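Local coordinates for alginate lyase (PDB 5GMT), which probably cleaves alginate, with a specificity for polymannuronate, as a eukaryotic member of polysaccharide lyase family 14, at residues Ser161-Arg166 and Tyr175-Gly180. Residues are numbered along the deposited sequence; the frame is centred on the assembly and turned at random.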
loop_
_atom_site.group_PDB
_atom_site.type_symbol
_atom_site.label_atom_id
_atom_site.label_comp_id
_atom_site.label_asym_id
_atom_site.label_seq_id
_atom_site.Cartn_x
_atom_site.Cartn_y
_atom_site.Cartn_z
ATOM N N SER A 161 11.499 -3.212 -22.335
ATOM C CA SER A 161 12.541 -4.207 -22.569
ATOM C C SER A 161 13.565 -4.196 -21.431
ATOM O O SER A 161 13.961 -3.134 -20.950
ATOM C CB SER A 161 13.238 -3.965 -23.912
ATOM O OG SER A 161 12.309 -4.057 -24.973
ATOM N N GLY A 162 13.958 -5.383 -20.982
ATOM C CA GLY A 162 14.963 -5.512 -19.941
ATOM C C GLY A 162 14.473 -5.267 -18.518
ATOM O O GLY A 162 15.281 -5.259 -17.593
ATOM N N PHE A 163 13.165 -5.086 -18.345
ATOM C CA PHE A 163 12.577 -4.762 -17.032
ATOM C C PHE A 163 13.050 -5.680 -15.910
ATOM O O PHE A 163 13.462 -5.212 -14.846
ATOM C CB PHE A 163 11.045 -4.809 -17.113
ATOM C CG PHE A 163 10.351 -4.565 -15.794
ATOM C CD1 PHE A 163 10.068 -3.270 -15.372
ATOM C CD2 PHE A 163 9.958 -5.632 -14.988
ATOM C CE1 PHE A 163 9.418 -3.042 -14.156
ATOM C CE2 PHE A 163 9.308 -5.412 -13.774
ATOM C CZ PHE A 163 9.037 -4.112 -13.362
ATOM N N LYS A 164 12.993 -6.987 -16.156
ATOM C CA LYS A 164 13.351 -7.984 -15.152
ATOM C C LYS A 164 14.795 -7.865 -14.694
ATOM O O LYS A 164 15.126 -8.264 -13.580
ATOM C CB LYS A 164 13.089 -9.395 -15.697
ATOM C CG LYS A 164 11.610 -9.693 -15.886
ATOM C CD LYS A 164 11.367 -11.049 -16.532
ATOM C CE LYS A 164 9.876 -11.354 -16.612
ATOM N NZ LYS A 164 9.245 -11.494 -15.260
ATOM N N ASP A 165 15.645 -7.297 -15.547
ATOM C CA ASP A 165 17.077 -7.180 -15.270
ATOM C C ASP A 165 17.492 -5.832 -14.683
ATOM O O ASP A 165 18.685 -5.577 -14.480
ATOM C CB ASP A 165 17.877 -7.425 -16.551
ATOM C CG ASP A 165 17.755 -8.845 -17.050
ATOM O OD1 ASP A 165 17.771 -9.771 -16.214
ATOM O OD2 ASP A 165 17.629 -9.031 -18.280
ATOM N N ARG A 166 16.515 -4.961 -14.443
ATOM C CA ARG A 166 16.773 -3.663 -13.831
ATOM C C ARG A 166 17.368 -3.831 -12.447
ATOM O O ARG A 166 16.996 -4.744 -11.706
ATOM C CB ARG A 166 15.486 -2.837 -13.750
ATOM C CG ARG A 166 15.083 -2.226 -15.081
ATOM C CD ARG A 166 13.656 -1.693 -15.081
ATOM N NE ARG A 166 13.414 -0.769 -13.975
ATOM C CZ ARG A 166 12.449 0.140 -13.956
ATOM N NH1 ARG A 166 11.631 0.277 -14.997
ATOM N NH2 ARG A 166 12.309 0.923 -12.895
ATOM N N TYR A 175 3.507 -13.441 -8.662
ATOM C CA TYR A 175 3.193 -12.497 -7.588
ATOM C C TYR A 175 3.654 -11.095 -7.943
ATOM O O TYR A 175 4.016 -10.829 -9.083
ATOM C CB TYR A 175 3.837 -12.956 -6.286
ATOM C CG TYR A 175 3.440 -14.361 -5.931
ATOM C CD1 TYR A 175 2.116 -14.761 -6.010
ATOM C CD2 TYR A 175 4.388 -15.295 -5.547
ATOM C CE1 TYR A 175 1.741 -16.055 -5.702
ATOM C CE2 TYR A 175 4.026 -16.586 -5.235
ATOM C CZ TYR A 175 2.702 -16.961 -5.318
ATOM O OH TYR A 175 2.338 -18.252 -5.003
ATOM N N GLY A 176 3.626 -10.190 -6.970
ATOM C CA GLY A 176 3.988 -8.813 -7.248
ATOM C C GLY A 176 5.452 -8.630 -7.604
ATOM O O GLY A 176 6.290 -9.467 -7.258
ATOM N N GLN A 177 5.754 -7.543 -8.314
ATOM C CA GLN A 177 7.134 -7.176 -8.608
ATOM C C GLN A 177 7.690 -6.366 -7.444
ATOM O O GLN A 177 7.016 -5.475 -6.933
ATOM C CB GLN A 177 7.218 -6.372 -9.912
ATOM C CG GLN A 177 6.369 -6.936 -11.037
ATOM C CD GLN A 177 6.739 -8.371 -11.349
ATOM O OE1 GLN A 177 7.915 -8.686 -11.543
ATOM N NE2 GLN A 177 5.748 -9.248 -11.363
ATOM N N SER A 178 8.902 -6.682 -7.004
ATOM C CA SER A 178 9.539 -5.901 -5.945
ATOM C C SER A 178 10.378 -4.809 -6.576
ATOM O O SER A 178 11.343 -5.097 -7.286
ATOM C CB SER A 178 10.407 -6.784 -5.043
ATOM O OG SER A 178 9.597 -7.700 -4.334
ATOM N N LEU A 179 9.998 -3.559 -6.325
ATOM C CA LEU A 179 10.733 -2.411 -6.861
ATOM C C LEU A 179 11.359 -1.596 -5.740
ATOM O O LEU A 179 10.677 -1.183 -4.792
ATOM C CB LEU A 179 9.807 -1.521 -7.694
ATOM C CG LEU A 179 9.465 -2.171 -9.041
ATOM C CD1 LEU A 179 7.961 -2.237 -9.200
ATOM C CD2 LEU A 179 10.080 -1.397 -10.184
ATOM N N GLY A 180 12.665 -1.381 -5.851
ATOM C CA GLY A 180 13.373 -0.531 -4.920
ATOM C C GLY A 180 13.603 -1.131 -3.548
ATOM O O GLY A 180 13.772 -0.391 -2.585
#
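Phe163 reaches from a short 3-10 turn to Gln177 and Leu179 on strand 177-179, close to one border of a sheet in the beta-sandwich expected for this concanavalin-like lyase family. The turn, residues 163-165, sits in the loop between strands 149-154 and 169-170; strand 177-179 runs antiparallel between those two, and the loop packs on one side of it. Gly162 leads in, its O accepting from Asp165 N at 2.9 Å. Phe163 then holds CG anti to its backbone N (chi1 177°), which sends the ring out from the turn to the strand. The far end of the ring does the touching: Phe163 CZ lies 4.3 Å from Leu179 CD2, an apolar contact that Val169 and Leu229 extend around the phenyl group. Gln177 brings OE1 to the ring edge, near the ring plane, 4.2 Å from Phe163 CE2, with its amide turned 56° from the ring. A bend at chi2 (-58°) folds that side chain, and its NE2 donates to His172 O, so the amide is held from within the connection that joins the two segments. Further along, Arg166 closes the turn with its N bonded to Phe163 O, while its guanidinium forms salt bridges with Glu160 and Asp168, which fix the charged end beside the apolar patch. There Arg166 NH2 passes Leu179 CD2 at 4.2 Å, the same methyl that meets Phe163 CZ.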